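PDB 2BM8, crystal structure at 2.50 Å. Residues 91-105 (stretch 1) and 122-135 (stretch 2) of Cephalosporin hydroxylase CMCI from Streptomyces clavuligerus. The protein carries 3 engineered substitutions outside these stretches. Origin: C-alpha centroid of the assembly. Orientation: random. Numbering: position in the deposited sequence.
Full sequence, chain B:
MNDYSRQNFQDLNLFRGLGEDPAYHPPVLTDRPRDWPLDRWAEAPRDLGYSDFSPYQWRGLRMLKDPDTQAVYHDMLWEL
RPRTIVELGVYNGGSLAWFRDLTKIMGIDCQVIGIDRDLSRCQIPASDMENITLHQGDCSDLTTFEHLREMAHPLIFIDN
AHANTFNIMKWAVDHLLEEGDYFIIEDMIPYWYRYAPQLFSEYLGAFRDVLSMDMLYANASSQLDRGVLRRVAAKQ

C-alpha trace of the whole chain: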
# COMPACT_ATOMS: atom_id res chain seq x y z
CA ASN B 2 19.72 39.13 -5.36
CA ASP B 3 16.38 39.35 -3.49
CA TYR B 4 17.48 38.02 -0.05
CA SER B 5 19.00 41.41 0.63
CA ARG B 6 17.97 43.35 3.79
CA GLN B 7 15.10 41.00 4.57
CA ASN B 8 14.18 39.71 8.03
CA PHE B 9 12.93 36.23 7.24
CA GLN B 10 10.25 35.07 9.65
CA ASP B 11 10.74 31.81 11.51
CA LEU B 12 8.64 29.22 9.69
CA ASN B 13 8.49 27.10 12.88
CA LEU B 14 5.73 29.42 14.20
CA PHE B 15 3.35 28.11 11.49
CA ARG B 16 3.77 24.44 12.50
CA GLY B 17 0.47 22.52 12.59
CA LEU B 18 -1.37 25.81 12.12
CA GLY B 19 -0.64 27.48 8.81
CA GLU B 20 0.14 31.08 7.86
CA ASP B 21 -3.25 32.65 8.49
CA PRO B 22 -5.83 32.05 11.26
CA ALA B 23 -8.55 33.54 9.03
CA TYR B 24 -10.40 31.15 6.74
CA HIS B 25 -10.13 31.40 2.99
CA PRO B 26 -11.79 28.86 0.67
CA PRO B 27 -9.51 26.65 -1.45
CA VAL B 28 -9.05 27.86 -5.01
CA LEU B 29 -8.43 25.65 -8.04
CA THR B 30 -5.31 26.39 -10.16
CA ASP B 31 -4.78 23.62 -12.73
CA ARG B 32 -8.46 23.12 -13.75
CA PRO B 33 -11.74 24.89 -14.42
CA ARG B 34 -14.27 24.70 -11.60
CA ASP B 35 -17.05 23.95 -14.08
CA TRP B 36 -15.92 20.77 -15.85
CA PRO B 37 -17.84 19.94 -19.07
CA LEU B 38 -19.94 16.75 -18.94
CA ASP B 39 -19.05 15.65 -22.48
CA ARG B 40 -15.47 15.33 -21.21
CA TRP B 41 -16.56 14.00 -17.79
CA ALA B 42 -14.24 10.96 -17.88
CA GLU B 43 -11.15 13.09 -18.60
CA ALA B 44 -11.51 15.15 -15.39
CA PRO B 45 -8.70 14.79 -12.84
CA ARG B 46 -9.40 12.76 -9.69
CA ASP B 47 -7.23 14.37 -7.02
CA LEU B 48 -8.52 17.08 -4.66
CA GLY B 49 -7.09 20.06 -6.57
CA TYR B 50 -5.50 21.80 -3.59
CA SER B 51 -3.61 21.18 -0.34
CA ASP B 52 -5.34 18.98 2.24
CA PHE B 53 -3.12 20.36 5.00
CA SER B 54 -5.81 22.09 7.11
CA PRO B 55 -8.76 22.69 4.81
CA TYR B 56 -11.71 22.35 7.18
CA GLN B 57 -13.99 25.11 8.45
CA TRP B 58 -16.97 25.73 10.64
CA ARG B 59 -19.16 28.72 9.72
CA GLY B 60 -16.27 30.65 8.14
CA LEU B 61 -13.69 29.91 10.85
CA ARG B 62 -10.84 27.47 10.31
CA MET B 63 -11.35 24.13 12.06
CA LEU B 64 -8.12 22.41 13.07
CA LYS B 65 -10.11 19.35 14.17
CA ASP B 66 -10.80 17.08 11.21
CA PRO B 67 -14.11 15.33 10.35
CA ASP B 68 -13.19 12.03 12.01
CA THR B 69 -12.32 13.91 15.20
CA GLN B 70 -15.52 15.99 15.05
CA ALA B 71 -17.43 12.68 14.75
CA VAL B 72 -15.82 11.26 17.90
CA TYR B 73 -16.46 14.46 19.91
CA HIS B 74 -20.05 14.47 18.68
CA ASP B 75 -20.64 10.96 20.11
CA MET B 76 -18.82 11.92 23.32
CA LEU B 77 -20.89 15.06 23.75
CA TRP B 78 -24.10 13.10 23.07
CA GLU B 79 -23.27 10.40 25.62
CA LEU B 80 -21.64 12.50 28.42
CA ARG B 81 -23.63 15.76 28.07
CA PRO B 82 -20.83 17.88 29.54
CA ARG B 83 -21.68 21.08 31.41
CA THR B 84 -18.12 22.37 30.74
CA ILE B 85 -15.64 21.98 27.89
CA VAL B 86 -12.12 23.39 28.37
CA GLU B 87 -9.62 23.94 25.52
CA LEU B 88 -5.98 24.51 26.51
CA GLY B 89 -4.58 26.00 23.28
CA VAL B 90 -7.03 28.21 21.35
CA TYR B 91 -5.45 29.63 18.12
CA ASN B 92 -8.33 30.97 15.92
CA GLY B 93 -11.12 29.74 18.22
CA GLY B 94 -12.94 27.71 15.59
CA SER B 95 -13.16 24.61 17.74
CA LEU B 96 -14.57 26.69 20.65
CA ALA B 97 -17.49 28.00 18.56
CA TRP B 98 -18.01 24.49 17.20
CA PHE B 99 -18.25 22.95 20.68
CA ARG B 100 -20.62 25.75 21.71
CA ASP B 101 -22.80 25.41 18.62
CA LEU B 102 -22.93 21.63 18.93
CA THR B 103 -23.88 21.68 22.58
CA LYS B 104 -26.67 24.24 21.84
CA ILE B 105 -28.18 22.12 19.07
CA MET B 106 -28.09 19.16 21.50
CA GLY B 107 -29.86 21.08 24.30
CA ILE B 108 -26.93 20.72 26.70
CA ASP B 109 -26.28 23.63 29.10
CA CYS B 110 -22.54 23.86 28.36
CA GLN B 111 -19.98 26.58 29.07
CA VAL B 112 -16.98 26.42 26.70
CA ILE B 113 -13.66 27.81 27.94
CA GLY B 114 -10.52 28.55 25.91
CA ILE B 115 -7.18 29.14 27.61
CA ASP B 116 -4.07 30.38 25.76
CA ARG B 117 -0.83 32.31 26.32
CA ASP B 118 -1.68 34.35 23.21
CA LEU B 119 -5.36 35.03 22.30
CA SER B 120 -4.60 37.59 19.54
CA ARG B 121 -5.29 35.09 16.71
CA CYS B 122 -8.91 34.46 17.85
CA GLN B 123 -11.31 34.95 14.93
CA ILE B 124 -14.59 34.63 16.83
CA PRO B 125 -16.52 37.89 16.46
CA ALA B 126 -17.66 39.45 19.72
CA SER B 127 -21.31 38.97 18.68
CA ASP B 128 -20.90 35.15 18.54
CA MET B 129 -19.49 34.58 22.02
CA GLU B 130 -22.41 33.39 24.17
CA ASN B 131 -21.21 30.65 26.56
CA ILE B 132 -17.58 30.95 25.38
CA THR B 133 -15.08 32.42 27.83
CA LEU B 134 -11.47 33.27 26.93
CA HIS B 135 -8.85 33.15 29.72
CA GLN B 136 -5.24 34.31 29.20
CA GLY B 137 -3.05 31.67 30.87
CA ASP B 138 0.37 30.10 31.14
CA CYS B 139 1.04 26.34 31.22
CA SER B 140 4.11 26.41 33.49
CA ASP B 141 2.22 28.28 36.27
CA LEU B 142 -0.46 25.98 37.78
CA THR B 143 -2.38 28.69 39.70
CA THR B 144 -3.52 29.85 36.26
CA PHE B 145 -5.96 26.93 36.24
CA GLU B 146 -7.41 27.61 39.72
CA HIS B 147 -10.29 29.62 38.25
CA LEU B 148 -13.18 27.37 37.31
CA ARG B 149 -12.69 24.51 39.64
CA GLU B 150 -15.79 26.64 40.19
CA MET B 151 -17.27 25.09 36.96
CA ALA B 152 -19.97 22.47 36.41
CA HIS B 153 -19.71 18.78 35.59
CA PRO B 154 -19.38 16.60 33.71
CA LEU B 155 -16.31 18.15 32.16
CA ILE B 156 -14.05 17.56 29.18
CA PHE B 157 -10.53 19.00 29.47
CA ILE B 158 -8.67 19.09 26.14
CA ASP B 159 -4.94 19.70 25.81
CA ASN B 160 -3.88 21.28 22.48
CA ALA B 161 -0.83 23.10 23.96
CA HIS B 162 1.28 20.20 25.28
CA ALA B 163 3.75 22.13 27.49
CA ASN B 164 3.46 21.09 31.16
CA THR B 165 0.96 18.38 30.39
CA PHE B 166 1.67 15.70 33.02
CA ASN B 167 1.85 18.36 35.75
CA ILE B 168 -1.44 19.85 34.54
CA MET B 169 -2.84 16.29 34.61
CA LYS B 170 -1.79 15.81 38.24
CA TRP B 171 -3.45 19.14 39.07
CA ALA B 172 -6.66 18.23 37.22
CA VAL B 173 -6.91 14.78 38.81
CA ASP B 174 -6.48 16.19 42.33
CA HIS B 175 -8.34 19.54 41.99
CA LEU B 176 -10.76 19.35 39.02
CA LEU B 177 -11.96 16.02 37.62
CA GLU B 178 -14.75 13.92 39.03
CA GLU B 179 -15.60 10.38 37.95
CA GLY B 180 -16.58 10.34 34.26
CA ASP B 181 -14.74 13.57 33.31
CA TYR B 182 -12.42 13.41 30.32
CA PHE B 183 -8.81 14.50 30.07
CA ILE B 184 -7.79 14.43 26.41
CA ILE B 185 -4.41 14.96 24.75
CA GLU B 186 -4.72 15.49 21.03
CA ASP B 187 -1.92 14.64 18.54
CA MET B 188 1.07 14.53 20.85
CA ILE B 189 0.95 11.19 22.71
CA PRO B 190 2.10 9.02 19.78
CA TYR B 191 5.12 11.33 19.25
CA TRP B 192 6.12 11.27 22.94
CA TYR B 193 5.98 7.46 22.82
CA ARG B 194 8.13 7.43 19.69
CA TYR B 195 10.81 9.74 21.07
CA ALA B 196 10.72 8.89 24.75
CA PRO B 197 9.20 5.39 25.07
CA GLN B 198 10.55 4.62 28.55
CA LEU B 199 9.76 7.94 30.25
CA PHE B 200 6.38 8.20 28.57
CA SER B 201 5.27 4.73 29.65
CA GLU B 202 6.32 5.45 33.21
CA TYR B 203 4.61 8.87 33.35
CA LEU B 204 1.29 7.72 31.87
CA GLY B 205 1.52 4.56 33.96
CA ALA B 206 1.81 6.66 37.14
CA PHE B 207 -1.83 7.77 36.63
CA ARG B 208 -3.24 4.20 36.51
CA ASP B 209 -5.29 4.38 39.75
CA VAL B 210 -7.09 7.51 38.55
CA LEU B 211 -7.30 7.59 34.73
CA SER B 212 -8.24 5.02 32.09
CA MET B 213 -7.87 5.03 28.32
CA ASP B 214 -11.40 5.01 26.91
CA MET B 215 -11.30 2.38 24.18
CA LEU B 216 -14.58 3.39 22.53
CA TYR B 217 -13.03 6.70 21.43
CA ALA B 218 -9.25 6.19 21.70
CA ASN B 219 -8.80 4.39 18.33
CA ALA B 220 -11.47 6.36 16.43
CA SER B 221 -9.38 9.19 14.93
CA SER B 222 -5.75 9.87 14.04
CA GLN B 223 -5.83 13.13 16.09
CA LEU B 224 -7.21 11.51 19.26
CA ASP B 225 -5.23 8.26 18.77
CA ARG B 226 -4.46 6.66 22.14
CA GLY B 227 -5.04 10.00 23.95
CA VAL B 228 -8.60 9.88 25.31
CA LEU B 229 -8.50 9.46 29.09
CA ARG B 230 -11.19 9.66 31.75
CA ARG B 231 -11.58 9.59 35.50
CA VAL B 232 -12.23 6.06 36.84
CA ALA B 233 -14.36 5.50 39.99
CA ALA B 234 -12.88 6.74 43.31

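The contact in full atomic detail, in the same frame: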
# COMPACT_ATOMS: atom_id res chain seq x y z
N TYR B 91 -5.72 29.16 19.50
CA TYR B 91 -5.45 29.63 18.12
C TYR B 91 -6.56 30.56 17.57
O TYR B 91 -6.74 31.65 18.10
CB TYR B 91 -5.14 28.45 17.18
CG TYR B 91 -4.65 28.84 15.78
CD1 TYR B 91 -3.57 29.70 15.60
CD2 TYR B 91 -5.29 28.37 14.63
CE1 TYR B 91 -3.14 30.08 14.31
CE2 TYR B 91 -4.87 28.72 13.35
CZ TYR B 91 -3.80 29.57 13.19
OH TYR B 91 -3.39 29.90 11.91
N ASN B 92 -7.31 30.13 16.56
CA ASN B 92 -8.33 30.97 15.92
C ASN B 92 -9.71 30.89 16.59
O ASN B 92 -10.57 31.72 16.31
CB ASN B 92 -8.48 30.61 14.45
CG ASN B 92 -9.18 29.29 14.25
OD1 ASN B 92 -8.74 28.28 14.78
ND2 ASN B 92 -10.26 29.29 13.49
N GLY B 93 -9.92 29.86 17.41
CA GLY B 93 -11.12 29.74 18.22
C GLY B 93 -12.24 28.97 17.55
O GLY B 93 -13.35 28.86 18.09
N GLY B 94 -11.95 28.42 16.38
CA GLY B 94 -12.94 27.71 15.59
C GLY B 94 -13.54 26.57 16.39
O GLY B 94 -14.76 26.46 16.51
N SER B 95 -12.68 25.75 16.99
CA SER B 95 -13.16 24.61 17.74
C SER B 95 -13.99 25.01 18.98
O SER B 95 -14.88 24.28 19.39
CB SER B 95 -11.98 23.71 18.11
OG SER B 95 -11.21 24.36 19.10
N LEU B 96 -13.71 26.15 19.57
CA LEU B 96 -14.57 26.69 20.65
C LEU B 96 -16.02 26.96 20.20
O LEU B 96 -16.96 26.52 20.84
CB LEU B 96 -14.00 28.01 21.16
CG LEU B 96 -12.96 28.03 22.27
CD1 LEU B 96 -12.14 26.77 22.34
CD2 LEU B 96 -12.09 29.26 22.08
N ALA B 97 -16.17 27.71 19.11
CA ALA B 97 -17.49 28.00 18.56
C ALA B 97 -18.21 26.73 18.14
O ALA B 97 -19.42 26.64 18.28
CB ALA B 97 -17.37 28.94 17.38
N TRP B 98 -17.45 25.76 17.63
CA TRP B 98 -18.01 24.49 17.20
C TRP B 98 -18.58 23.74 18.40
O TRP B 98 -19.73 23.32 18.37
CB TRP B 98 -16.95 23.64 16.48
CG TRP B 98 -17.48 22.33 15.98
CD1 TRP B 98 -18.28 22.14 14.91
CD2 TRP B 98 -17.28 21.05 16.56
NE1 TRP B 98 -18.58 20.80 14.76
CE2 TRP B 98 -17.97 20.12 15.77
CE3 TRP B 98 -16.56 20.59 17.66
CZ2 TRP B 98 -17.99 18.76 16.06
CZ3 TRP B 98 -16.56 19.25 17.94
CH2 TRP B 98 -17.28 18.35 17.14
N PHE B 99 -17.79 23.62 19.46
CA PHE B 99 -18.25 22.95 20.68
C PHE B 99 -19.49 23.62 21.26
O PHE B 99 -20.42 22.94 21.70
CB PHE B 99 -17.16 22.95 21.76
CG PHE B 99 -16.17 21.84 21.64
CD1 PHE B 99 -14.81 22.11 21.59
CD2 PHE B 99 -16.59 20.52 21.60
CE1 PHE B 99 -13.89 21.08 21.48
CE2 PHE B 99 -15.67 19.49 21.50
CZ PHE B 99 -14.32 19.78 21.44
N ARG B 100 -19.48 24.96 21.26
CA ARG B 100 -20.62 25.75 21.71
C ARG B 100 -21.84 25.50 20.85
O ARG B 100 -22.91 25.19 21.36
CB ARG B 100 -20.27 27.25 21.68
CG ARG B 100 -21.29 28.12 22.40
CD ARG B 100 -22.43 28.66 21.50
NE ARG B 100 -21.95 29.16 20.21
CZ ARG B 100 -21.29 30.30 20.04
NH1 ARG B 100 -21.03 31.09 21.07
NH2 ARG B 100 -20.89 30.66 18.84
N ASP B 101 -21.69 25.65 19.55
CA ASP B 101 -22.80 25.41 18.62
C ASP B 101 -23.38 24.02 18.83
O ASP B 101 -24.59 23.88 18.95
CB ASP B 101 -22.33 25.52 17.18
CG ASP B 101 -22.09 26.94 16.75
OD1 ASP B 101 -22.36 27.88 17.50
OD2 ASP B 101 -21.62 27.19 15.65
N LEU B 102 -22.51 23.03 18.91
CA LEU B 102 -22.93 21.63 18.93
C LEU B 102 -23.65 21.28 20.21
O LEU B 102 -24.59 20.50 20.20
CB LEU B 102 -21.70 20.74 18.76
CG LEU B 102 -21.92 19.32 18.25
CD1 LEU B 102 -22.97 19.27 17.16
CD2 LEU B 102 -20.61 18.79 17.75
N THR B 103 -23.20 21.85 21.32
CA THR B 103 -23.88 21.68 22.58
C THR B 103 -25.25 22.40 22.60
O THR B 103 -26.17 21.90 23.22
CB THR B 103 -22.98 22.16 23.76
OG1 THR B 103 -22.42 23.45 23.49
CG2 THR B 103 -21.77 21.27 23.93
N LYS B 104 -25.38 23.54 21.92
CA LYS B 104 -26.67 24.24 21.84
C LYS B 104 -27.70 23.45 21.06
O LYS B 104 -28.85 23.33 21.48
CB LYS B 104 -26.52 25.62 21.19
CG LYS B 104 -25.76 26.65 22.01
CD LYS B 104 -26.64 27.32 23.07
CE LYS B 104 -25.84 28.39 23.84
NZ LYS B 104 -25.50 29.57 22.98
N ILE B 105 -27.29 22.89 19.93
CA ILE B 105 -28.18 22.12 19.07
C ILE B 105 -28.66 20.89 19.82
O ILE B 105 -29.79 20.46 19.64
CB ILE B 105 -27.46 21.70 17.79
CG1 ILE B 105 -26.91 22.92 17.06
CG2 ILE B 105 -28.40 20.97 16.82
CD1 ILE B 105 -25.56 22.65 16.52
N CYS B 122 -7.51 34.89 17.77
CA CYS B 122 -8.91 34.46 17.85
C CYS B 122 -9.80 35.18 16.86
O CYS B 122 -9.87 36.39 16.87
CB CYS B 122 -9.50 34.65 19.26
SG CYS B 122 -11.12 33.81 19.47
N GLN B 123 -10.48 34.41 16.00
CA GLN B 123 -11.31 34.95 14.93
C GLN B 123 -12.80 34.96 15.25
O GLN B 123 -13.61 35.23 14.37
CB GLN B 123 -11.12 34.11 13.66
CG GLN B 123 -9.69 34.08 13.16
CD GLN B 123 -9.24 35.43 12.67
OE1 GLN B 123 -9.93 36.06 11.88
NE2 GLN B 123 -8.10 35.89 13.16
N ILE B 124 -13.18 34.66 16.48
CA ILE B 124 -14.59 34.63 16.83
C ILE B 124 -15.01 36.07 17.01
O ILE B 124 -14.42 36.78 17.82
CB ILE B 124 -14.86 33.82 18.12
CG1 ILE B 124 -14.31 32.39 18.01
CG2 ILE B 124 -16.36 33.78 18.38
CD1 ILE B 124 -14.30 31.63 19.31
N PRO B 125 -16.01 36.53 16.26
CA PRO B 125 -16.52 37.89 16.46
C PRO B 125 -17.17 38.03 17.83
O PRO B 125 -17.68 37.06 18.37
CB PRO B 125 -17.55 38.05 15.34
CG PRO B 125 -17.88 36.67 14.88
CD PRO B 125 -16.73 35.80 15.20
N ALA B 126 -17.15 39.23 18.38
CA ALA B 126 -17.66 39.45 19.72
C ALA B 126 -19.15 39.13 19.84
O ALA B 126 -19.63 38.75 20.91
CB ALA B 126 -17.40 40.88 20.15
N SER B 127 -19.88 39.26 18.73
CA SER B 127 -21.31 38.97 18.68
C SER B 127 -21.68 37.48 18.77
O SER B 127 -22.85 37.15 19.00
CB SER B 127 -21.91 39.53 17.40
OG SER B 127 -21.21 39.03 16.28
N ASP B 128 -20.69 36.60 18.57
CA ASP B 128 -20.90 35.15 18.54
C ASP B 128 -20.14 34.45 19.67
O ASP B 128 -19.44 33.46 19.46
CB ASP B 128 -20.46 34.61 17.17
CG ASP B 128 -20.81 33.14 16.98
OD1 ASP B 128 -21.94 32.72 17.33
OD2 ASP B 128 -20.00 32.31 16.51
N MET B 129 -20.32 34.95 20.88
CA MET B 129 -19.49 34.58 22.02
C MET B 129 -20.27 34.11 23.25
O MET B 129 -19.70 33.90 24.32
CB MET B 129 -18.62 35.78 22.39
CG MET B 129 -17.26 35.41 22.94
SD MET B 129 -16.05 34.82 21.71
CE MET B 129 -14.63 35.20 22.61
N GLU B 130 -21.58 33.92 23.10
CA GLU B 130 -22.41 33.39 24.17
C GLU B 130 -21.90 32.02 24.63
O GLU B 130 -21.69 31.13 23.83
CB GLU B 130 -23.86 33.27 23.69
CG GLU B 130 -24.89 33.05 24.80
CD GLU B 130 -26.28 32.71 24.25
OE1 GLU B 130 -26.39 31.80 23.41
OE2 GLU B 130 -27.26 33.37 24.68
N ASN B 131 -21.69 31.88 25.94
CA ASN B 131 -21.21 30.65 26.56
C ASN B 131 -19.80 30.20 26.13
O ASN B 131 -19.45 29.03 26.22
CB ASN B 131 -22.26 29.54 26.39
CG ASN B 131 -23.60 29.93 27.02
OD1 ASN B 131 -23.66 30.75 27.94
ND2 ASN B 131 -24.68 29.36 26.51
N ILE B 132 -18.99 31.16 25.67
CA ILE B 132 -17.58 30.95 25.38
C ILE B 132 -16.80 31.98 26.16
O ILE B 132 -17.02 33.17 25.99
CB ILE B 132 -17.27 31.17 23.89
CG1 ILE B 132 -18.03 30.17 23.03
CG2 ILE B 132 -15.75 31.08 23.65
CD1 ILE B 132 -17.94 30.44 21.53
N THR B 133 -15.87 31.52 27.00
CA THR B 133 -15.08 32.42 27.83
C THR B 133 -13.60 32.23 27.50
O THR B 133 -13.12 31.11 27.47
CB THR B 133 -15.36 32.13 29.34
OG1 THR B 133 -16.76 32.28 29.63
CG2 THR B 133 -14.72 33.14 30.22
N LEU B 134 -12.88 33.32 27.27
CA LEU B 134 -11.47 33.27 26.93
C LEU B 134 -10.59 33.75 28.08
O LEU B 134 -10.64 34.91 28.45
CB LEU B 134 -11.20 34.17 25.73
CG LEU B 134 -11.16 33.57 24.32
CD1 LEU B 134 -12.16 32.46 24.13
CD2 LEU B 134 -11.37 34.70 23.30
N HIS B 135 -9.78 32.84 28.63
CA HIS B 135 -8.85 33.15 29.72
C HIS B 135 -7.42 33.17 29.19
O HIS B 135 -7.00 32.25 28.48
CB HIS B 135 -8.97 32.09 30.82
CG HIS B 135 -10.13 32.31 31.74
ND1 HIS B 135 -11.41 32.54 31.30
CD2 HIS B 135 -10.19 32.35 33.10
CE1 HIS B 135 -12.21 32.71 32.34
NE2 HIS B 135 -11.50 32.60 33.44

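Stretch 1 is a short loop, 91-93, followed by a helix that begins at G94 and runs past I105. Stretch 2 is mostly loop and ends in a strand, 132-135, that also continues. The helix and strand axes come within 9.6 Å, and their N-to-C directions make an angle of 151°, so they run roughly antiparallel. A type II beta turn from M129 to I132 leads into the strand, with a hydrogen bond from I132 N to M129 O of 3.1 Å. The two stretches together bury 618 Å².

The backbones are closest at the start of each stretch, where the CA atoms of N92 and C122 are 4.0 Å apart. Here Q123 N donates a hydrogen bond to N92 O, at 2.7 Å and nearly straight. C122 CA also lies 3.6 Å from N92 O, in a CA-H...O contact. Farther along, side chains must fill a wider gap: the CA atoms of L96 and I132 are 7.0 Å apart.

G93 is the N-cap residue of the helix. Its phi of 92° and psi of 5° would jam a CB against the preceding carbonyl O. A CB would also clash with I124 CD1 and C122 SG, so glycine fits here on both counts. G93 O accepts the helical hydrogen bond from A97 N at 3.2 Å.

The first helical turns make an apolar contact. The CA-to-CB bond of I124 points sideways, but the end of its side chain comes nearer, and I124 CD1 lies 4.1 Å from L96 CB. L96 points toward stretch 2 and also meets the strand. Its CB is 4.3 Å from I132 CG2, and its CD2 is 3.8 Å from L134 CD1. A97 has a small side chain, and I132 CD1 packs 3.9 Å from A97 CA. These contacts bring hydrocarbon surfaces together and keep them from solvent.

R100 has the largest area covered by the other stretch. Its guanidinium reaches the loop before the strand and binds both charge and backbone. R100 NH2 forms a salt bridge with D128 OD1 at 2.8 Å. R100 NH1 donates to E130 O at 2.8 Å, and R100 NH2 donates to D128 O at 3.2 Å. A weak bond joins R100 NH1 to D128 O at 3.3 Å. The carbonyl of E130 lies at the edge of the group, where N-H bonds point, whereas I132 CD1 covers one face, 3.2 Å from R100 NH1. Within the helix, R100 NE forms a salt bridge with D101 OD1 at 3.0 Å. R100 thus pairs with two carboxylates, D128 and D101, which help balance its charge in a buried site.

One turn later, K104 points toward stretch 2. Its NZ forms a salt bridge with E130 OE1, modelled very short at 2.4 Å. K104 CE also lies 3.1 Å from N131 ND2. Both K104 and E130 are exposed, so this pair lies at the surface, beyond the buried R100.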